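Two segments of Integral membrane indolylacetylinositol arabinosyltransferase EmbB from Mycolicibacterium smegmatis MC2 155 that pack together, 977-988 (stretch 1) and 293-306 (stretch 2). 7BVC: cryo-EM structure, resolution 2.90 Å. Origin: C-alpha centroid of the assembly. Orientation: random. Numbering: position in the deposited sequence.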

ATOM      1  N   ALA B 977      -4.267 -23.178  18.042  1.00 48.55           N
ATOM      2  CA  ALA B 977      -5.325 -23.058  19.033  1.00 48.55           C
ATOM      3  C   ALA B 977      -6.219 -24.287  19.074  1.00 48.55           C
ATOM      4  O   ALA B 977      -6.931 -24.484  20.062  1.00 48.55           O
ATOM      5  CB  ALA B 977      -6.170 -21.814  18.755  1.00 48.55           C
ATOM      6  N   PHE B 978      -6.201 -25.110  18.029  1.00 47.89           N
ATOM      7  CA  PHE B 978      -7.001 -26.332  17.955  1.00 47.89           C
ATOM      8  C   PHE B 978      -6.082 -27.505  17.638  1.00 47.89           C
ATOM      9  O   PHE B 978      -6.060 -28.006  16.508  1.00 47.89           O
ATOM     10  CB  PHE B 978      -8.104 -26.201  16.907  1.00 47.89           C
ATOM     11  CG  PHE B 978      -9.088 -25.105  17.196  1.00 47.89           C
ATOM     12  CD1 PHE B 978     -10.202 -25.346  17.977  1.00 47.89           C
ATOM     13  CD2 PHE B 978      -8.900 -23.836  16.683  1.00 47.89           C
ATOM     14  CE1 PHE B 978     -11.108 -24.342  18.243  1.00 47.89           C
ATOM     15  CE2 PHE B 978      -9.802 -22.828  16.947  1.00 47.89           C
ATOM     16  CZ  PHE B 978     -10.907 -23.083  17.727  1.00 47.89           C
ATOM     17  N   PRO B 979      -5.305 -27.968  18.615  1.00 51.30           N
ATOM     18  CA  PRO B 979      -4.365 -29.071  18.373  1.00 51.30           C
ATOM     19  C   PRO B 979      -4.950 -30.467  18.536  1.00 51.30           C
ATOM     20  O   PRO B 979      -4.193 -31.438  18.454  1.00 51.30           O
ATOM     21  CB  PRO B 979      -3.296 -28.818  19.442  1.00 51.30           C
ATOM     22  CG  PRO B 979      -4.071 -28.271  20.585  1.00 51.30           C
ATOM     23  CD  PRO B 979      -5.199 -27.457  19.993  1.00 51.30           C
ATOM     24  N   CYS B 980      -6.257 -30.600  18.763  1.00 55.14           N
ATOM     25  CA  CYS B 980      -6.872 -31.908  18.932  1.00 55.14           C
ATOM     26  C   CYS B 980      -7.792 -32.302  17.790  1.00 55.14           C
ATOM     27  O   CYS B 980      -8.040 -33.496  17.606  1.00 55.14           O
ATOM     28  CB  CYS B 980      -7.664 -31.958  20.247  1.00 55.14           C
ATOM     29  SG  CYS B 980      -6.669 -32.390  21.693  1.00 55.14           S
ATOM     30  N   GLN B 981      -8.299 -31.341  17.024  1.00 52.71           N
ATOM     31  CA  GLN B 981      -9.136 -31.666  15.880  1.00 52.71           C
ATOM     32  C   GLN B 981      -8.287 -32.249  14.757  1.00 52.71           C
ATOM     33  O   GLN B 981      -7.090 -31.971  14.643  1.00 52.71           O
ATOM     34  CB  GLN B 981      -9.880 -30.426  15.391  1.00 52.71           C
ATOM     35  CG  GLN B 981     -10.171 -29.407  16.481  1.00 52.71           C
ATOM     36  CD  GLN B 981     -11.045 -29.964  17.584  1.00 52.71           C
ATOM     37  OE1 GLN B 981     -11.930 -30.778  17.336  1.00 52.71           O
ATOM     38  NE2 GLN B 981     -10.801 -29.524  18.812  1.00 52.71           N
ATOM     39  N   GLN B 982      -8.919 -33.065  13.922  1.00 52.38           N
ATOM     40  CA  GLN B 982      -8.156 -33.722  12.869  1.00 52.38           C
ATOM     41  C   GLN B 982      -8.341 -32.989  11.555  1.00 52.38           C
ATOM     42  O   GLN B 982      -9.478 -32.665  11.187  1.00 52.38           O
ATOM     43  CB  GLN B 982      -8.596 -35.174  12.715  1.00 52.38           C
ATOM     44  CG  GLN B 982      -7.550 -36.058  12.065  1.00 52.38           C
ATOM     45  CD  GLN B 982      -8.157 -37.238  11.343  1.00 52.38           C
ATOM     46  OE1 GLN B 982      -9.353 -37.256  11.054  1.00 52.38           O
ATOM     47  NE2 GLN B 982      -7.333 -38.235  11.045  1.00 52.38           N
ATOM     48  N   PRO B 983      -7.265 -32.711  10.818  1.00 49.00           N
ATOM     49  CA  PRO B 983      -7.413 -32.011   9.538  1.00 49.00           C
ATOM     50  C   PRO B 983      -8.016 -32.892   8.459  1.00 49.00           C
ATOM     51  O   PRO B 983      -8.344 -34.058   8.698  1.00 49.00           O
ATOM     52  CB  PRO B 983      -5.975 -31.609   9.195  1.00 49.00           C
ATOM     53  CG  PRO B 983      -5.142 -32.640   9.858  1.00 49.00           C
ATOM     54  CD  PRO B 983      -5.854 -32.998  11.130  1.00 49.00           C
ATOM     55  N   MET B 984      -8.161 -32.339   7.261  1.00 48.77           N
ATOM     56  CA  MET B 984      -8.734 -33.048   6.121  1.00 48.77           C
ATOM     57  C   MET B 984      -7.582 -33.655   5.326  1.00 48.77           C
ATOM     58  O   MET B 984      -6.922 -32.968   4.543  1.00 48.77           O
ATOM     59  CB  MET B 984      -9.578 -32.099   5.280  1.00 48.77           C
ATOM     60  CG  MET B 984     -10.240 -32.734   4.081  1.00 48.77           C
ATOM     61  SD  MET B 984     -11.105 -31.509   3.083  1.00 48.77           S
ATOM     62  CE  MET B 984      -9.789 -30.346   2.751  1.00 48.77           C
ATOM     63  N   LEU B 985      -7.341 -34.947   5.534  1.00 48.34           N
ATOM     64  CA  LEU B 985      -6.216 -35.622   4.909  1.00 48.34           C
ATOM     65  C   LEU B 985      -6.467 -35.823   3.416  1.00 48.34           C
ATOM     66  O   LEU B 985      -7.592 -35.709   2.921  1.00 48.34           O
ATOM     67  CB  LEU B 985      -5.960 -36.970   5.580  1.00 48.34           C
ATOM     68  CG  LEU B 985      -5.623 -36.962   7.070  1.00 48.34           C
ATOM     69  CD1 LEU B 985      -5.505 -38.381   7.592  1.00 48.34           C
ATOM     70  CD2 LEU B 985      -4.340 -36.196   7.322  1.00 48.34           C
ATOM     71  N   HIS B 986      -5.392 -36.134   2.698  1.00 44.47           N
ATOM     72  CA  HIS B 986      -5.472 -36.442   1.279  1.00 44.47           C
ATOM     73  C   HIS B 986      -4.379 -37.440   0.932  1.00 44.47           C
ATOM     74  O   HIS B 986      -3.291 -37.414   1.512  1.00 44.47           O
ATOM     75  CB  HIS B 986      -5.343 -35.180   0.415  1.00 44.47           C
ATOM     76  CG  HIS B 986      -3.939 -34.682   0.269  1.00 44.47           C
ATOM     77  ND1 HIS B 986      -3.374 -33.782   1.144  1.00 44.47           N
ATOM     78  CD2 HIS B 986      -2.993 -34.947  -0.663  1.00 44.47           C
ATOM     79  CE1 HIS B 986      -2.137 -33.519   0.764  1.00 44.47           C
ATOM     80  NE2 HIS B 986      -1.880 -34.213  -0.329  1.00 44.47           N
ATOM     81  N   ALA B 987      -4.682 -38.322  -0.015  1.00 44.05           N
ATOM     82  CA  ALA B 987      -3.730 -39.339  -0.442  1.00 44.05           C
ATOM     83  C   ALA B 987      -4.099 -39.789  -1.846  1.00 44.05           C
ATOM     84  O   ALA B 987      -5.279 -40.008  -2.133  1.00 44.05           O
ATOM     85  CB  ALA B 987      -3.721 -40.532   0.517  1.00 44.05           C
ATOM     86  N   ASN B 988      -3.090 -39.913  -2.710  1.00 45.65           N
ATOM     87  CA  ASN B 988      -3.262 -40.341  -4.096  1.00 45.65           C
ATOM     88  C   ASN B 988      -4.103 -39.358  -4.901  1.00 45.65           C
ATOM     89  O   ASN B 988      -4.854 -39.758  -5.791  1.00 45.65           O
ATOM     90  CB  ASN B 988      -3.862 -41.748  -4.180  1.00 45.65           C
ATOM     91  CG  ASN B 988      -2.905 -42.813  -3.702  1.00 45.65           C
ATOM     92  OD1 ASN B 988      -1.692 -42.684  -3.854  1.00 45.65           O
ATOM     93  ND2 ASN B 988      -3.444 -43.873  -3.118  1.00 45.65           N
TER
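Stretch 2, residues 293-306: ARTAEHAGYMANYF

Stretch 2 lies along the extended chain of stretch 1 from P983 to A987, and the two run in the same sense over the closest part of the contact: L985 CA is 5.9 Å from T295 CA, and A987 CA is 4.6 Å from A299 CA. Stretch 1 is mostly loop, with a short strand at 986-987. Stretch 2 enters in a helix that begins earlier in the chain, forms a short helix at 296-299, and continues as loop. Within it, A299 N donates to T295 O (2.9 Å) and G300 N to A296 O (3.1 Å); G300 then leaves helical geometry with positive phi, where a CB would be jammed against the preceding carbonyl O.

R294 donates two hydrogen bonds across the contact, both to Q981 O. Its guanidinium grips this carbonyl with NH2 2.8 Å from Q981 O and NH1 in a weak bond to the same oxygen at 3.4 Å. The acceptor lies near the guanidinium plane, leaving one face to be covered by P983, whose CD is 3.7 Å from R294 NH2.

Beyond this anchor, side chains of both stretches pack against one another. T295 CG2 sits 3.9 Å from P983 CG and 3.7 Å from L985 CD2, while T295 OG1 is hydrogen-bonded to a residue just outside one of the stretches. L985 also covers a face of the H298 ring, its CD1 4.2 Å from the ring centroid in a CH-pi contact. Where the backbones come closest, H986 O receives a CA-H...O contact from A299 CA (3.3 Å), and A987 CB rests 3.7 Å from H298 O.

Although its CB points away, H986 brings its ring back to stretch 2: NE2 lies 3.4 Å from A299 CB, CE1 4.1 Å from A303 CB, and ND1 4.2 Å from Y305 CE1. Y301 OH lies 4.0 Å from H986 NE2; its hydrogen bond is made elsewhere in the structure.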

ATOM      1  N   ALA B 293       2.542 -30.218   8.221  1.00 44.89           N
ATOM      2  CA  ALA B 293       3.321 -31.316   8.776  1.00 44.89           C
ATOM      3  C   ALA B 293       2.473 -32.466   9.298  1.00 44.89           C
ATOM      4  O   ALA B 293       2.951 -33.605   9.318  1.00 44.89           O
ATOM      5  CB  ALA B 293       4.221 -30.805   9.906  1.00 44.89           C
ATOM      6  N   ARG B 294       1.236 -32.208   9.723  1.00 45.16           N
ATOM      7  CA  ARG B 294       0.393 -33.277  10.243  1.00 45.16           C
ATOM      8  C   ARG B 294      -0.197 -34.164   9.155  1.00 45.16           C
ATOM      9  O   ARG B 294      -0.730 -35.230   9.475  1.00 45.16           O
ATOM     10  CB  ARG B 294      -0.739 -32.690  11.089  1.00 45.16           C
ATOM     11  CG  ARG B 294      -0.298 -32.188  12.446  1.00 45.16           C
ATOM     12  CD  ARG B 294      -1.434 -31.495  13.172  1.00 45.16           C
ATOM     13  NE  ARG B 294      -2.439 -32.440  13.644  1.00 45.16           N
ATOM     14  CZ  ARG B 294      -3.612 -32.087  14.157  1.00 45.16           C
ATOM     15  NH1 ARG B 294      -3.930 -30.805  14.263  1.00 45.16           N
ATOM     16  NH2 ARG B 294      -4.467 -33.015  14.561  1.00 45.16           N
ATOM     17  N   THR B 295      -0.118 -33.756   7.887  1.00 45.67           N
ATOM     18  CA  THR B 295      -0.681 -34.523   6.786  1.00 45.67           C
ATOM     19  C   THR B 295       0.367 -35.071   5.828  1.00 45.67           C
ATOM     20  O   THR B 295       0.006 -35.804   4.897  1.00 45.67           O
ATOM     21  CB  THR B 295      -1.674 -33.662   5.993  1.00 45.67           C
ATOM     22  OG1 THR B 295      -0.956 -32.671   5.248  1.00 45.67           O
ATOM     23  CG2 THR B 295      -2.642 -32.966   6.929  1.00 45.67           C
ATOM     24  N   ALA B 296       1.644 -34.747   6.029  1.00 46.86           N
ATOM     25  CA  ALA B 296       2.691 -35.093   5.079  1.00 46.86           C
ATOM     26  C   ALA B 296       3.058 -36.569   5.091  1.00 46.86           C
ATOM     27  O   ALA B 296       3.742 -37.023   4.169  1.00 46.86           O
ATOM     28  CB  ALA B 296       3.942 -34.260   5.352  1.00 46.86           C
ATOM     29  N   GLU B 297       2.634 -37.328   6.098  1.00 51.87           N
ATOM     30  CA  GLU B 297       2.915 -38.757   6.114  1.00 51.87           C
ATOM     31  C   GLU B 297       1.815 -39.569   5.450  1.00 51.87           C
ATOM     32  O   GLU B 297       2.104 -40.584   4.807  1.00 51.87           O
ATOM     33  CB  GLU B 297       3.120 -39.247   7.548  1.00 51.87           C
ATOM     34  CG  GLU B 297       3.726 -40.636   7.632  1.00 51.87           C
ATOM     35  CD  GLU B 297       3.663 -41.217   9.028  1.00 51.87           C
ATOM     36  OE1 GLU B 297       2.842 -40.737   9.837  1.00 51.87           O
ATOM     37  OE2 GLU B 297       4.435 -42.154   9.318  1.00 51.87           O
ATOM     38  N   HIS B 298       0.557 -39.150   5.596  1.00 49.61           N
ATOM     39  CA  HIS B 298      -0.517 -39.781   4.840  1.00 49.61           C
ATOM     40  C   HIS B 298      -0.450 -39.389   3.370  1.00 49.61           C
ATOM     41  O   HIS B 298      -0.638 -40.234   2.489  1.00 49.61           O
ATOM     42  CB  HIS B 298      -1.873 -39.410   5.436  1.00 49.61           C
ATOM     43  CG  HIS B 298      -2.969 -40.368   5.085  1.00 49.61           C
ATOM     44  ND1 HIS B 298      -4.075 -39.998   4.353  1.00 49.61           N
ATOM     45  CD2 HIS B 298      -3.126 -41.683   5.365  1.00 49.61           C
ATOM     46  CE1 HIS B 298      -4.868 -41.043   4.199  1.00 49.61           C
ATOM     47  NE2 HIS B 298      -4.314 -42.078   4.802  1.00 49.61           N
ATOM     48  N   ALA B 299      -0.182 -38.111   3.085  1.00 46.23           N
ATOM     49  CA  ALA B 299      -0.014 -37.686   1.700  1.00 46.23           C
ATOM     50  C   ALA B 299       1.175 -38.388   1.056  1.00 46.23           C
ATOM     51  O   ALA B 299       1.053 -38.984  -0.019  1.00 46.23           O
ATOM     52  CB  ALA B 299       0.153 -36.169   1.631  1.00 46.23           C
ATOM     53  N   GLY B 300       2.335 -38.327   1.704  1.00 47.07           N
ATOM     54  CA  GLY B 300       3.517 -39.023   1.244  1.00 47.07           C
ATOM     55  C   GLY B 300       4.575 -38.157   0.598  1.00 47.07           C
ATOM     56  O   GLY B 300       5.660 -38.669   0.296  1.00 47.07           O
ATOM     57  N   TYR B 301       4.310 -36.869   0.360  1.00 44.44           N
ATOM     58  CA  TYR B 301       5.309 -36.061  -0.331  1.00 44.44           C
ATOM     59  C   TYR B 301       5.477 -34.641   0.200  1.00 44.44           C
ATOM     60  O   TYR B 301       6.107 -33.831  -0.493  1.00 44.44           O
ATOM     61  CB  TYR B 301       4.995 -36.023  -1.834  1.00 44.44           C
ATOM     62  CG  TYR B 301       3.774 -35.229  -2.225  1.00 44.44           C
ATOM     63  CD1 TYR B 301       2.516 -35.809  -2.225  1.00 44.44           C
ATOM     64  CD2 TYR B 301       3.884 -33.910  -2.634  1.00 44.44           C
ATOM     65  CE1 TYR B 301       1.402 -35.093  -2.597  1.00 44.44           C
ATOM     66  CE2 TYR B 301       2.777 -33.189  -3.007  1.00 44.44           C
ATOM     67  CZ  TYR B 301       1.539 -33.783  -2.985  1.00 44.44           C
ATOM     68  OH  TYR B 301       0.432 -33.059  -3.359  1.00 44.44           O
ATOM     69  N   MET B 302       4.963 -34.302   1.383  1.00 46.84           N
ATOM     70  CA  MET B 302       5.158 -32.981   1.988  1.00 46.84           C
ATOM     71  C   MET B 302       4.622 -31.874   1.072  1.00 46.84           C
ATOM     72  O   MET B 302       5.355 -31.040   0.542  1.00 46.84           O
ATOM     73  CB  MET B 302       6.637 -32.752   2.332  1.00 46.84           C
ATOM     74  CG  MET B 302       6.911 -31.506   3.162  1.00 46.84           C
ATOM     75  SD  MET B 302       6.328 -31.640   4.860  1.00 46.84           S
ATOM     76  CE  MET B 302       5.490 -30.073   5.044  1.00 46.84           C
ATOM     77  N   ALA B 303       3.306 -31.906   0.894  1.00 46.62           N
ATOM     78  CA  ALA B 303       2.635 -30.987  -0.010  1.00 46.62           C
ATOM     79  C   ALA B 303       2.442 -29.622   0.640  1.00 46.62           C
ATOM     80  O   ALA B 303       2.563 -29.452   1.855  1.00 46.62           O
ATOM     81  CB  ALA B 303       1.281 -31.546  -0.433  1.00 46.62           C
ATOM     82  N   ASN B 304       2.139 -28.635  -0.200  1.00 49.69           N
ATOM     83  CA  ASN B 304       1.622 -27.352   0.257  1.00 49.69           C
ATOM     84  C   ASN B 304       0.112 -27.506   0.376  1.00 49.69           C
ATOM     85  O   ASN B 304      -0.582 -27.706  -0.627  1.00 49.69           O
ATOM     86  CB  ASN B 304       1.994 -26.230  -0.705  1.00 49.69           C
ATOM     87  CG  ASN B 304       2.006 -24.875  -0.039  1.00 49.69           C
ATOM     88  OD1 ASN B 304       0.957 -24.301   0.247  1.00 49.69           O
ATOM     89  ND2 ASN B 304       3.198 -24.350   0.210  1.00 49.69           N
ATOM     90  N   TYR B 305      -0.396 -27.426   1.604  1.00 46.71           N
ATOM     91  CA  TYR B 305      -1.744 -27.908   1.877  1.00 46.71           C
ATOM     92  C   TYR B 305      -2.809 -26.950   1.357  1.00 46.71           C
ATOM     93  O   TYR B 305      -3.831 -27.388   0.816  1.00 46.71           O
ATOM     94  CB  TYR B 305      -1.905 -28.134   3.379  1.00 46.71           C
ATOM     95  CG  TYR B 305      -3.182 -28.825   3.775  1.00 46.71           C
ATOM     96  CD1 TYR B 305      -3.528 -30.051   3.231  1.00 46.71           C
ATOM     97  CD2 TYR B 305      -4.040 -28.253   4.701  1.00 46.71           C
ATOM     98  CE1 TYR B 305      -4.697 -30.684   3.595  1.00 46.71           C
ATOM     99  CE2 TYR B 305      -5.207 -28.879   5.071  1.00 46.71           C
ATOM    100  CZ  TYR B 305      -5.531 -30.093   4.516  1.00 46.71           C
ATOM    101  OH  TYR B 305      -6.696 -30.717   4.885  1.00 46.71           O
ATOM    102  N   PHE B 306      -2.588 -25.645   1.498  1.00 46.16           N
ATOM    103  CA  PHE B 306      -3.653 -24.663   1.355  1.00 46.16           C
ATOM    104  C   PHE B 306      -3.695 -23.977  -0.005  1.00 46.16           C
ATOM    105  O   PHE B 306      -4.594 -23.165  -0.233  1.00 46.16           O
ATOM    106  CB  PHE B 306      -3.528 -23.597   2.449  1.00 46.16           C
ATOM    107  CG  PHE B 306      -3.638 -24.142   3.842  1.00 46.16           C
ATOM    108  CD1 PHE B 306      -4.874 -24.364   4.416  1.00 46.16           C
ATOM    109  CD2 PHE B 306      -2.504 -24.424   4.579  1.00 46.16           C
ATOM    110  CE1 PHE B 306      -4.976 -24.864   5.694  1.00 46.16           C
ATOM    111  CE2 PHE B 306      -2.602 -24.922   5.858  1.00 46.16           C
ATOM    112  CZ  PHE B 306      -3.838 -25.140   6.417  1.00 46.16           C
TER